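Local coordinates for flagellar hook-associated protein (Burkholderia pseudomallei, PDB 4UT1), which probably serves as a structural protein of the bacterial flagellum, acting at the junction between hook and filament, at residues A[154-159]-A[430-435]; A[342-347]-A[356-361]; A[352-357]-A[420-425]; A[369-374]-A[424-429]; A[378-383]-A[394-399]. All blocks are in the same frame, centred on the assembly; numbering follows the deposited sequence.

Contact 1 of 5, residues A[154-159]-A[430-435]; sequences AGQQYS and ALDGFS. With EDO (1,2-ethanediol), chain G.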
# COMPACT_ATOMS: atom_id res chain seq x y z
N ALA A 154 -5.32 6.43 -11.79
CA ALA A 154 -5.88 6.18 -10.47
C ALA A 154 -5.26 7.09 -9.41
O ALA A 154 -5.97 7.61 -8.55
CB ALA A 154 -5.69 4.72 -10.08
N GLY A 155 -3.95 7.29 -9.47
CA GLY A 155 -3.28 8.18 -8.52
C GLY A 155 -3.84 9.59 -8.61
O GLY A 155 -4.07 10.25 -7.60
N GLN A 156 -4.07 10.03 -9.84
CA GLN A 156 -4.65 11.36 -10.08
C GLN A 156 -6.06 11.46 -9.51
O GLN A 156 -6.41 12.48 -8.92
CB GLN A 156 -4.66 11.68 -11.57
CG GLN A 156 -3.30 11.80 -12.23
CD GLN A 156 -2.59 13.10 -11.90
OE1 GLN A 156 -3.19 14.18 -11.94
NE2 GLN A 156 -1.31 13.00 -11.57
N GLN A 157 -6.87 10.43 -9.70
CA GLN A 157 -8.24 10.43 -9.19
C GLN A 157 -8.28 10.48 -7.67
O GLN A 157 -9.05 11.24 -7.07
CB GLN A 157 -9.02 9.21 -9.68
CG GLN A 157 -10.45 9.14 -9.15
CD GLN A 157 -11.34 10.24 -9.72
OE1 GLN A 157 -11.31 10.52 -10.92
NE2 GLN A 157 -12.13 10.88 -8.87
N TYR A 158 -7.43 9.68 -7.03
CA TYR A 158 -7.40 9.71 -5.58
C TYR A 158 -6.96 11.08 -5.06
O TYR A 158 -7.57 11.60 -4.12
CB TYR A 158 -6.50 8.59 -5.04
CG TYR A 158 -7.30 7.31 -4.93
CD1 TYR A 158 -8.23 7.15 -3.90
CD2 TYR A 158 -7.18 6.30 -5.88
CE1 TYR A 158 -8.99 6.02 -3.80
CE2 TYR A 158 -7.94 5.16 -5.78
CZ TYR A 158 -8.84 5.01 -4.75
OH TYR A 158 -9.60 3.88 -4.66
N SER A 159 -5.95 11.69 -5.67
CA SER A 159 -5.49 12.97 -5.18
C SER A 159 -6.53 14.05 -5.50
O SER A 159 -6.65 15.04 -4.78
CB SER A 159 -4.13 13.33 -5.79
OG SER A 159 -4.23 13.44 -7.19
N ALA A 430 2.80 5.33 -4.58
CA ALA A 430 3.31 4.40 -5.57
C ALA A 430 2.64 4.58 -6.93
O ALA A 430 3.25 4.33 -7.97
CB ALA A 430 3.12 2.97 -5.09
N LEU A 431 1.39 5.02 -6.91
CA LEU A 431 0.62 5.19 -8.15
C LEU A 431 1.14 6.33 -9.00
O LEU A 431 1.21 6.22 -10.22
CB LEU A 431 -0.86 5.42 -7.84
CG LEU A 431 -1.58 4.36 -7.00
CD1 LEU A 431 -3.05 4.75 -6.82
CD2 LEU A 431 -1.42 2.97 -7.65
N ASP A 432 1.46 7.46 -8.36
CA ASP A 432 1.79 8.67 -9.10
C ASP A 432 3.12 8.53 -9.82
O ASP A 432 3.34 9.17 -10.85
CB ASP A 432 1.83 9.90 -8.17
CG ASP A 432 0.46 10.29 -7.66
OD1 ASP A 432 -0.52 10.24 -8.44
OD2 ASP A 432 0.36 10.67 -6.47
N GLY A 433 4.00 7.69 -9.28
CA GLY A 433 5.30 7.45 -9.87
C GLY A 433 5.42 6.15 -10.66
O GLY A 433 6.46 5.88 -11.24
N PHE A 434 4.34 5.36 -10.70
CA PHE A 434 4.38 4.07 -11.40
C PHE A 434 4.74 4.24 -12.87
O PHE A 434 4.07 4.99 -13.59
CB PHE A 434 3.04 3.34 -11.28
CG PHE A 434 3.09 1.92 -11.78
CD1 PHE A 434 2.86 1.62 -13.12
CD2 PHE A 434 3.39 0.88 -10.90
CE1 PHE A 434 2.94 0.29 -13.58
CE2 PHE A 434 3.46 -0.44 -11.36
CZ PHE A 434 3.22 -0.72 -12.70
N SER A 435 5.77 3.54 -13.33
CA SER A 435 6.10 3.62 -14.75
C SER A 435 6.89 2.42 -15.24
O SER A 435 7.41 1.65 -14.46
CB SER A 435 6.91 4.87 -15.05
OG SER A 435 8.06 4.91 -14.24
C1 EDO G . -1.06 17.24 -8.31
O1 EDO G . -1.76 18.41 -8.76
C2 EDO G . -1.40 16.12 -9.29
O2 EDO G . -0.71 14.93 -8.91
O HOH W 1 -2.10 10.49 -5.46
O HOH W 2 -0.42 10.09 -11.02
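Leu431 and Asp432 meet the long helix 134-193 at Gly155, where the two backbones come within 4.9 Å, CA of Gly155 to CA of Leu431. Gly155 has no side chain, and its CA forms the floor of the contact. The apolar part belongs to Leu431. Its CB rests 3.7 Å from Gly155 CA. Its CD1 reaches along the helix to Ala154, 4.2 Å from Ala154 CB. The same leucine also packs on Leu151, one turn earlier on this helix.

The polar part belongs to Asp432. With CG anti to the carbonyl carbon (chi1 -69°), the carboxylate swings toward helix 134-193 and OD1 comes over the Gly155 backbone, 3.4 Å from Gly155 C. No direct hydrogen bond joins the segments; two waters do. One donates to Gly155 O and, over 2.7 Å, to Asp432 OD2. The other accepts from Gln156 NE2 and donates to Asp432 OD1 at 2.6 Å. The Gln156 amide also gives a weak bond to O2 of an ethanediol, probably from the crystallisation liquor.

Asp432 is tied through water to both a helix carbonyl and a side-chain amide. The weakly bonded helical turn about 430-433 docks by close apolar packing inside and a hydrated carboxylate outside.

Contact 2 of 5, residues A[342-347]-A[356-361]; sequences PAVYAN and LSVSFV. With EDO (1,2-ethanediol), chain T; EDO (1,2-ethanediol), chain L.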
# COMPACT_ATOMS: atom_id res chain seq x y z
N PRO A 342 8.57 5.42 -0.39
CA PRO A 342 7.57 5.79 0.60
C PRO A 342 7.59 7.29 0.91
O PRO A 342 8.60 7.96 0.69
CB PRO A 342 7.97 4.96 1.81
CG PRO A 342 8.53 3.71 1.21
CD PRO A 342 9.25 4.17 -0.05
N ALA A 343 6.48 7.81 1.40
CA ALA A 343 6.43 9.20 1.79
C ALA A 343 6.55 9.28 3.30
O ALA A 343 5.90 8.51 4.02
CB ALA A 343 5.13 9.85 1.32
N VAL A 344 7.38 10.20 3.77
CA VAL A 344 7.56 10.41 5.21
C VAL A 344 7.48 11.91 5.53
O VAL A 344 8.15 12.73 4.92
CB VAL A 344 8.90 9.85 5.71
CG1 VAL A 344 9.00 10.02 7.23
CG2 VAL A 344 9.06 8.39 5.31
N TYR A 345 6.61 12.24 6.48
CA TYR A 345 6.51 13.61 6.99
C TYR A 345 6.87 13.67 8.46
O TYR A 345 6.30 12.93 9.25
CB TYR A 345 5.09 14.17 6.82
CG TYR A 345 4.58 14.20 5.41
CD1 TYR A 345 5.08 15.10 4.50
CD2 TYR A 345 3.58 13.32 5.00
CE1 TYR A 345 4.62 15.13 3.20
CE2 TYR A 345 3.11 13.34 3.71
CZ TYR A 345 3.63 14.25 2.82
OH TYR A 345 3.17 14.29 1.53
N ALA A 346 7.78 14.57 8.83
CA ALA A 346 7.97 14.87 10.25
C ALA A 346 6.77 15.69 10.71
O ALA A 346 6.39 16.67 10.07
CB ALA A 346 9.27 15.61 10.47
N ASN A 347 6.12 15.25 11.78
CA ASN A 347 4.94 15.94 12.28
C ASN A 347 5.31 17.37 12.65
O ASN A 347 6.41 17.61 13.15
CB ASN A 347 4.34 15.19 13.48
CG ASN A 347 3.01 15.77 13.94
OD1 ASN A 347 2.95 16.87 14.48
ND2 ASN A 347 1.94 15.00 13.76
N LEU A 356 13.46 10.72 9.11
CA LEU A 356 13.16 9.31 8.97
C LEU A 356 13.08 8.90 7.51
O LEU A 356 12.53 9.62 6.69
CB LEU A 356 11.84 8.98 9.67
CG LEU A 356 11.29 7.57 9.53
CD1 LEU A 356 12.17 6.53 10.27
CD2 LEU A 356 9.87 7.53 10.06
N SER A 357 13.66 7.76 7.19
CA SER A 357 13.51 7.16 5.88
C SER A 357 13.00 5.74 6.08
O SER A 357 13.29 5.12 7.10
CB SER A 357 14.83 7.18 5.10
OG SER A 357 15.83 6.45 5.77
N VAL A 358 12.23 5.24 5.12
CA VAL A 358 11.55 3.96 5.28
C VAL A 358 11.69 3.12 4.01
O VAL A 358 11.64 3.66 2.91
CB VAL A 358 10.04 4.16 5.60
CG1 VAL A 358 9.34 2.83 5.80
CG2 VAL A 358 9.87 5.05 6.84
N SER A 359 11.88 1.82 4.16
CA SER A 359 11.83 0.91 3.02
C SER A 359 11.07 -0.35 3.39
O SER A 359 10.70 -0.55 4.55
CB SER A 359 13.23 0.58 2.52
OG SER A 359 13.97 -0.10 3.51
N PHE A 360 10.83 -1.21 2.40
CA PHE A 360 10.16 -2.47 2.67
C PHE A 360 11.17 -3.55 3.03
O PHE A 360 12.25 -3.63 2.45
CB PHE A 360 9.32 -2.92 1.46
CG PHE A 360 8.21 -1.96 1.12
CD1 PHE A 360 7.08 -1.87 1.94
CD2 PHE A 360 8.29 -1.14 0.02
CE1 PHE A 360 6.05 -0.98 1.65
CE2 PHE A 360 7.28 -0.23 -0.26
CZ PHE A 360 6.16 -0.16 0.54
N VAL A 361 10.80 -4.35 4.02
CA VAL A 361 11.54 -5.58 4.30
C VAL A 361 11.52 -6.45 3.04
O VAL A 361 12.54 -7.01 2.62
CB VAL A 361 10.92 -6.34 5.48
CG1 VAL A 361 11.60 -7.69 5.64
CG2 VAL A 361 11.04 -5.50 6.75
C1 EDO T . 16.04 3.56 4.84
O1 EDO T . 15.37 3.22 3.63
C2 EDO T . 16.26 2.27 5.63
O2 EDO T . 15.00 1.84 6.16
C1 EDO L . 7.45 13.15 1.87
O1 EDO L . 8.36 12.08 1.57
C2 EDO L . 7.42 14.19 0.76
O2 EDO L . 8.63 14.95 0.70
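Val344 points CG1 away from its own backbone N (chi1 -176°), and this turns both methyls to strand 356-360. Leu356 has a similar first torsion (chi1 175°), but its chain then bends at chi2 and brings CD2 against Val344 CG1. The two side chains cross at about a right angle, with Val344 CG1 3.9 Å from Leu356 CD2. CG1 also lies 3.6 Å from the Leu356 carbonyl oxygen. The other methyl serves the next inward-facing residue: Val344 CG2 meets Val358 CG2 at 3.8 Å.

Pro342 closes the end of the contact. Its ring sits against the backbone of Val358, with Pro342 CG 3.5 Å from Val358 O. The same CG approaches the Phe360 ring obliquely, 4.4 Å from Phe360 CE2. No hydrogen bond crosses between the segments, so the contact rests on apolar packing, with methyl and proline carbons also touching carbonyl oxygens. A bound ethanediol, probably from the crystallisation liquor, accepts a hydrogen bond from Val344 N through its O1 at 3.1 Å.

The two strands belong to different sheets. Strand 343-346 is an outermost strand of a five-stranded antiparallel sheet and is hydrogen-bonded to strand 421-425. Strand 356-360 is an outermost strand of a three-stranded sheet and bonds to strand 408-412. Leu356 and Val358 also reach Val424, so they pack on two adjacent strands of the facing sheet, 343-346 and 421-425.

Contact 3 of 5, residues A[352-357]-A[420-425]; sequences GSATLS and DSFTVL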
# COMPACT_ATOMS: atom_id res chain seq x y z
N GLY A 352 12.28 17.72 18.22
CA GLY A 352 13.57 17.23 17.80
C GLY A 352 13.79 17.48 16.32
O GLY A 352 12.89 17.97 15.62
N SER A 353 14.97 17.14 15.82
CA SER A 353 15.31 17.44 14.43
C SER A 353 15.59 16.20 13.59
O SER A 353 16.08 16.31 12.47
CB SER A 353 16.53 18.36 14.38
OG SER A 353 17.63 17.74 15.01
N ALA A 354 15.29 15.02 14.13
CA ALA A 354 15.60 13.78 13.44
C ALA A 354 14.81 13.68 12.13
O ALA A 354 13.75 14.28 11.99
CB ALA A 354 15.31 12.58 14.32
N THR A 355 15.36 12.92 11.18
CA THR A 355 14.74 12.63 9.90
C THR A 355 14.54 11.12 9.77
O THR A 355 15.36 10.33 10.24
CB THR A 355 15.58 13.14 8.71
OG1 THR A 355 16.89 12.55 8.77
CG2 THR A 355 15.71 14.64 8.74
N LEU A 356 13.46 10.72 9.11
CA LEU A 356 13.16 9.31 8.97
C LEU A 356 13.08 8.90 7.51
O LEU A 356 12.53 9.62 6.69
CB LEU A 356 11.84 8.98 9.67
CG LEU A 356 11.29 7.57 9.53
CD1 LEU A 356 12.17 6.53 10.27
CD2 LEU A 356 9.87 7.53 10.06
N SER A 357 13.66 7.76 7.19
CA SER A 357 13.51 7.16 5.88
C SER A 357 13.00 5.74 6.08
O SER A 357 13.29 5.12 7.10
CB SER A 357 14.83 7.18 5.10
OG SER A 357 15.83 6.45 5.77
N ASP A 420 7.85 13.29 19.59
CA ASP A 420 8.03 13.43 18.16
C ASP A 420 7.30 12.32 17.40
O ASP A 420 7.18 11.19 17.87
CB ASP A 420 9.52 13.42 17.79
CG ASP A 420 10.21 14.74 18.08
OD1 ASP A 420 9.55 15.70 18.53
OD2 ASP A 420 11.44 14.82 17.84
N SER A 421 6.81 12.65 16.21
CA SER A 421 6.07 11.69 15.40
C SER A 421 6.41 11.88 13.93
O SER A 421 6.73 12.99 13.51
CB SER A 421 4.56 11.86 15.61
OG SER A 421 3.82 10.90 14.87
N PHE A 422 6.36 10.78 13.16
CA PHE A 422 6.56 10.81 11.71
C PHE A 422 5.43 10.08 10.98
O PHE A 422 5.10 8.94 11.31
CB PHE A 422 7.91 10.19 11.32
CG PHE A 422 9.09 10.88 11.94
CD1 PHE A 422 9.47 10.58 13.24
CD2 PHE A 422 9.79 11.84 11.24
CE1 PHE A 422 10.55 11.23 13.82
CE2 PHE A 422 10.87 12.49 11.82
CZ PHE A 422 11.24 12.18 13.11
N THR A 423 4.83 10.74 10.00
CA THR A 423 3.83 10.07 9.19
C THR A 423 4.54 9.22 8.15
O THR A 423 5.44 9.69 7.47
CB THR A 423 2.89 11.04 8.50
OG1 THR A 423 2.29 11.86 9.50
CG2 THR A 423 1.79 10.28 7.75
N VAL A 424 4.13 7.97 8.06
CA VAL A 424 4.77 7.05 7.14
C VAL A 424 3.72 6.52 6.19
O VAL A 424 2.78 5.83 6.62
CB VAL A 424 5.45 5.90 7.87
CG1 VAL A 424 6.04 4.92 6.85
CG2 VAL A 424 6.53 6.44 8.80
N LEU A 425 3.88 6.85 4.91
CA LEU A 425 2.94 6.46 3.87
C LEU A 425 3.69 5.62 2.85
O LEU A 425 4.19 6.14 1.84
CB LEU A 425 2.33 7.69 3.18
CG LEU A 425 1.73 8.81 4.06
CD1 LEU A 425 1.20 9.95 3.19
CD2 LEU A 425 0.60 8.27 4.93
O HOH W 3 12.80 14.63 15.67
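Asp420 OD2 has several partners. Gly352 N gives it a weak bond of 3.0 Å, with an N-H...O angle of 129°. The same Gly352 N-H is shared with Asp420 OD1, in a bond nearly straight but weak at 3.4 Å. A water donates to OD2 over 2.6 Å and accepts from Ala354 N, so it ties the next part of the loop to the same carboxylate. Asn417 N bonds OD2 as well, and Thr351 N bonds OD1. The carboxylate thus gathers backbone N-H groups from residues 351-352 and from Asn417, and one more, Ala354 N, through water. This would probably stabilise its negative charge.

The rest is apolar. Strands 356-360 and 421-425 lie in two sheets that pack face to face, as in a beta sandwich, and the segments run in nearly the same direction, 17° apart. Phe422 packs between them. Leu356 CB sits over one face of its ring in a CH-pi contact, 4.2 Å from the ring centroid and offset toward the rim. Leu356 CD2 reaches past the ring to Phe422 CB, 3.5 Å away. At the ring edge, in its plane, Ala354 O lies 3.4 Å from Phe422 CE2. Farther along, Leu356 and Val424 cross at about a right angle, with Leu356 CD2 3.7 Å from Val424 CG2. Leu412 of strand 408-412 touches both Leu356 and Phe422.

Contact 4 of 5, residues A[369-374]-A[424-429]; sequences SDYALS and VLPTRG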
# COMPACT_ATOMS: atom_id res chain seq x y z
N SER A 369 -1.47 -0.12 4.64
CA SER A 369 -2.09 1.02 5.35
C SER A 369 -1.18 2.25 5.45
O SER A 369 -0.16 2.35 4.77
CB SER A 369 -2.52 0.59 6.77
OG SER A 369 -3.38 1.59 7.34
N ASP A 370 -1.59 3.21 6.29
CA ASP A 370 -0.80 4.41 6.58
C ASP A 370 -0.40 4.37 8.05
O ASP A 370 -1.17 3.89 8.88
CB ASP A 370 -1.57 5.73 6.36
CG ASP A 370 -2.04 5.94 4.92
OD1 ASP A 370 -1.40 5.45 3.97
OD2 ASP A 370 -3.06 6.65 4.77
N TYR A 371 0.76 4.91 8.38
CA TYR A 371 1.26 4.78 9.75
C TYR A 371 1.82 6.06 10.34
O TYR A 371 2.16 7.00 9.62
CB TYR A 371 2.34 3.68 9.82
CG TYR A 371 1.89 2.44 9.11
CD1 TYR A 371 1.12 1.47 9.75
CD2 TYR A 371 2.19 2.25 7.76
CE1 TYR A 371 0.67 0.35 9.06
CE2 TYR A 371 1.74 1.14 7.07
CZ TYR A 371 0.98 0.19 7.72
OH TYR A 371 0.55 -0.91 7.02
N ALA A 372 1.94 6.08 11.66
CA ALA A 372 2.74 7.09 12.32
C ALA A 372 3.75 6.35 13.18
O ALA A 372 3.38 5.41 13.87
CB ALA A 372 1.87 8.03 13.15
N LEU A 373 5.02 6.75 13.08
CA LEU A 373 6.07 6.30 14.01
C LEU A 373 6.30 7.38 15.07
O LEU A 373 6.70 8.51 14.76
CB LEU A 373 7.37 6.01 13.28
CG LEU A 373 8.43 5.37 14.20
CD1 LEU A 373 8.18 3.89 14.26
CD2 LEU A 373 9.81 5.69 13.69
N SER A 374 6.06 7.02 16.33
CA SER A 374 6.16 7.99 17.40
C SER A 374 7.20 7.54 18.41
O SER A 374 7.46 6.35 18.54
CB SER A 374 4.80 8.20 18.09
OG SER A 374 4.29 6.97 18.57
N VAL A 424 4.13 7.97 8.06
CA VAL A 424 4.77 7.05 7.14
C VAL A 424 3.72 6.52 6.19
O VAL A 424 2.78 5.83 6.62
CB VAL A 424 5.45 5.90 7.87
CG1 VAL A 424 6.04 4.92 6.85
CG2 VAL A 424 6.53 6.44 8.80
N LEU A 425 3.88 6.85 4.91
CA LEU A 425 2.94 6.46 3.87
C LEU A 425 3.69 5.62 2.85
O LEU A 425 4.19 6.14 1.84
CB LEU A 425 2.33 7.69 3.18
CG LEU A 425 1.73 8.81 4.06
CD1 LEU A 425 1.20 9.95 3.19
CD2 LEU A 425 0.60 8.27 4.93
N PRO A 426 3.82 4.31 3.12
CA PRO A 426 4.69 3.47 2.30
C PRO A 426 4.18 3.26 0.88
O PRO A 426 5.02 3.05 0.00
CB PRO A 426 4.72 2.15 3.06
CG PRO A 426 4.32 2.52 4.49
CD PRO A 426 3.29 3.58 4.28
N THR A 427 2.87 3.32 0.65
CA THR A 427 2.32 2.94 -0.66
C THR A 427 1.38 3.94 -1.32
O THR A 427 1.03 3.76 -2.48
CB THR A 427 1.55 1.61 -0.58
OG1 THR A 427 0.46 1.73 0.35
CG2 THR A 427 2.48 0.47 -0.14
N ARG A 428 0.96 4.97 -0.60
CA ARG A 428 0.01 5.92 -1.20
C ARG A 428 0.55 6.50 -2.50
O ARG A 428 -0.18 6.59 -3.50
CB ARG A 428 -0.31 7.08 -0.24
CG ARG A 428 -1.38 8.00 -0.83
CD ARG A 428 -1.66 9.23 0.03
NE ARG A 428 -2.23 8.88 1.33
CZ ARG A 428 -2.48 9.76 2.29
NH1 ARG A 428 -2.22 11.05 2.09
NH2 ARG A 428 -3.00 9.35 3.45
N GLY A 429 1.82 6.90 -2.48
CA GLY A 429 2.46 7.54 -3.63
C GLY A 429 2.96 6.64 -4.74
O GLY A 429 3.49 7.12 -5.75
O HOH W 4 1.34 0.85 3.14
O HOH W 5 0.40 4.26 2.31
O HOH W 6 -3.01 6.26 1.64
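Tyr371 and Val424 form an antiparallel hydrogen-bonded pair, with Tyr371 N to Val424 O at 2.8 Å and Val424 N to Tyr371 O at 2.7 Å. Around Asp370, next to the pair, side chains and water join the segments. Asp370 and Arg428 form a salt bridge, OD2 to NH2, of 3.0 Å. Arg428 NH2 comes from above the carboxylate plane, and the two flat groups are turned 67° apart. Leu425 is wedged beside them. Its CD2 packs 3.5 Å from Asp370 CG, and its CD1 covers one face of the guanidinium. One water donates to Asp370 OD1 and accepts from Thr427 N. Another accepts from Arg428 NE and probably donates to OD1. A third water joins Ser369 O to Thr427 OG1.

On the other side of the pair, Pro426 CD lies at the edge of the Tyr371 ring, 3.9 Å from Tyr371 CD2. Tyr371 OH accepts a bond from Ser369 N, which holds the hydroxyl end of the ring.

The pair sits inside the five-stranded sheet, with strand 380-384 beyond Tyr371 and strand 343-346 beyond Val424. Helix 287-322 runs beside the charged end, where Asp370 touches Asp301 and Ala305. Arg428 makes a second salt bridge, to Asp256.

Contact 5 of 5, residues A[378-383]-A[394-399]; sequences AKYTLT and ATPSST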
# COMPACT_ATOMS: atom_id res chain seq x y z
N ALA A 378 11.68 6.59 25.20
CA ALA A 378 12.23 5.28 25.52
C ALA A 378 12.02 4.29 24.37
O ALA A 378 12.91 3.48 24.08
CB ALA A 378 11.62 4.74 26.80
N LYS A 379 10.87 4.34 23.71
CA LYS A 379 10.62 3.40 22.61
C LYS A 379 9.92 4.08 21.45
O LYS A 379 9.36 5.18 21.58
CB LYS A 379 9.77 2.22 23.08
CG LYS A 379 8.36 2.60 23.43
CD LYS A 379 7.49 1.42 23.83
CE LYS A 379 6.19 1.96 24.47
NZ LYS A 379 5.14 0.93 24.66
N TYR A 380 9.97 3.40 20.31
CA TYR A 380 9.27 3.80 19.11
C TYR A 380 8.01 2.98 18.98
O TYR A 380 8.03 1.77 19.20
CB TYR A 380 10.14 3.59 17.87
CG TYR A 380 11.43 4.37 17.88
CD1 TYR A 380 12.55 3.91 18.58
CD2 TYR A 380 11.54 5.55 17.18
CE1 TYR A 380 13.74 4.63 18.59
CE2 TYR A 380 12.72 6.27 17.17
CZ TYR A 380 13.82 5.80 17.88
OH TYR A 380 14.99 6.53 17.86
N THR A 381 6.92 3.61 18.59
CA THR A 381 5.70 2.86 18.33
C THR A 381 5.23 3.17 16.92
O THR A 381 5.28 4.31 16.50
CB THR A 381 4.60 3.23 19.34
OG1 THR A 381 5.09 3.01 20.67
CG2 THR A 381 3.36 2.40 19.10
N LEU A 382 4.82 2.14 16.19
CA LEU A 382 4.19 2.30 14.89
C LEU A 382 2.70 2.10 15.07
O LEU A 382 2.25 1.04 15.49
CB LEU A 382 4.75 1.30 13.87
CG LEU A 382 4.36 1.57 12.42
CD1 LEU A 382 5.18 2.72 11.87
CD2 LEU A 382 4.54 0.33 11.55
N THR A 383 1.93 3.13 14.73
CA THR A 383 0.48 3.09 14.84
C THR A 383 -0.17 3.19 13.46
O THR A 383 0.25 3.98 12.62
CB THR A 383 -0.03 4.22 15.73
OG1 THR A 383 0.63 4.14 17.01
CG2 THR A 383 -1.52 4.10 15.93
N ALA A 394 9.48 -0.78 18.98
CA ALA A 394 10.90 -1.10 18.91
C ALA A 394 11.73 -0.27 19.87
O ALA A 394 11.41 0.88 20.16
CB ALA A 394 11.42 -0.93 17.50
N THR A 395 12.81 -0.88 20.38
CA THR A 395 13.76 -0.19 21.24
C THR A 395 15.19 -0.43 20.78
O THR A 395 15.97 -1.04 21.50
CB THR A 395 13.64 -0.65 22.72
OG1 THR A 395 13.68 -2.08 22.77
CG2 THR A 395 12.36 -0.14 23.35
N PRO A 396 15.53 0.03 19.57
CA PRO A 396 16.87 -0.21 19.02
C PRO A 396 17.96 0.36 19.91
O PRO A 396 17.71 1.32 20.63
CB PRO A 396 16.83 0.54 17.68
CG PRO A 396 15.78 1.57 17.88
CD PRO A 396 14.72 0.88 18.67
N SER A 397 19.15 -0.23 19.86
CA SER A 397 20.29 0.34 20.57
C SER A 397 21.25 0.96 19.57
O SER A 397 22.20 1.63 19.94
CB SER A 397 20.99 -0.73 21.39
OG SER A 397 21.42 -1.79 20.56
N SER A 398 20.97 0.77 18.29
CA SER A 398 21.89 1.22 17.25
C SER A 398 21.98 2.74 17.18
O SER A 398 21.05 3.46 17.54
CB SER A 398 21.46 0.66 15.89
OG SER A 398 20.11 0.95 15.62
N THR A 399 23.13 3.23 16.71
CA THR A 399 23.32 4.64 16.43
C THR A 399 23.95 4.76 15.04
O THR A 399 25.05 4.24 14.82
CB THR A 399 24.23 5.34 17.47
OG1 THR A 399 25.58 4.91 17.27
CG2 THR A 399 23.80 5.01 18.89
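Tyr380 and Ala394 carry the contact through two backbone hydrogen bonds. Tyr380 N bonds Ala394 O at 2.9 Å, and Ala394 N returns a bond of the same length to Tyr380 O. The CG of Tyr380 is anti to its own carbonyl carbon (chi1 -60°), which lays the ring beside the bonded pair. Ala394 O therefore also lies at the ring edge, in plane, 3.6 Å from Tyr380 CD1. Pro396 approaches the ring obliquely, its CD 3.7 Å from Tyr380 CD1 and its CG equally near Tyr380 CE1. Tyrosine and proline cross at about a right angle.

Residues 394-399 begin at the end of strand 390-394, which forms a beta meander with strands 371-375 and 380-384. Here the hydrogen-bonded pair closes the open end of the last hairpin, and the chain then leaves toward strand 402-405.

Lys379 and Thr395 meet just beyond the pair. Thr395 CG2 touches Lys379 CB at 3.5 Å and also lies near Ala378 O. The lysine chain runs on extended, away from the contact.

Farther out, Asp376 OD1 accepts bonds from the backbone N of both Ala378 and Lys379, which probably steadies the turn before the strand. The Tyr380 ring meets that of Tyr375, their planes about 45° apart. Met403 of strand 402-405 touches both Tyr380 and Ala394, and Pro401 and Pro416 also pack on the tyrosine.

How the contacts relate
Contacts 2 to 5 all lie in one beta domain, while contact 1 ties the chain leaving it to the long helix 134-193. Contacts 1 and 4 are buried, contact 3 partly so, and contacts 2 and 5 lie at the surface. Contacts 4 and 5 join neighbours within the five-stranded sheet and rest on backbone bonds. Contacts 2 and 3 pack strand 356-360 of the smaller sheet on the five-stranded one, chiefly through apolar side chains, and share Leu356. Contacts 3 and 4 share strand 421-425. Carboxylates and water also serve contacts 1, 3 and 4, but only contact 4 has a salt bridge between its segments. Contact 5 is farthest from contact 1, their centres 32 Å apart.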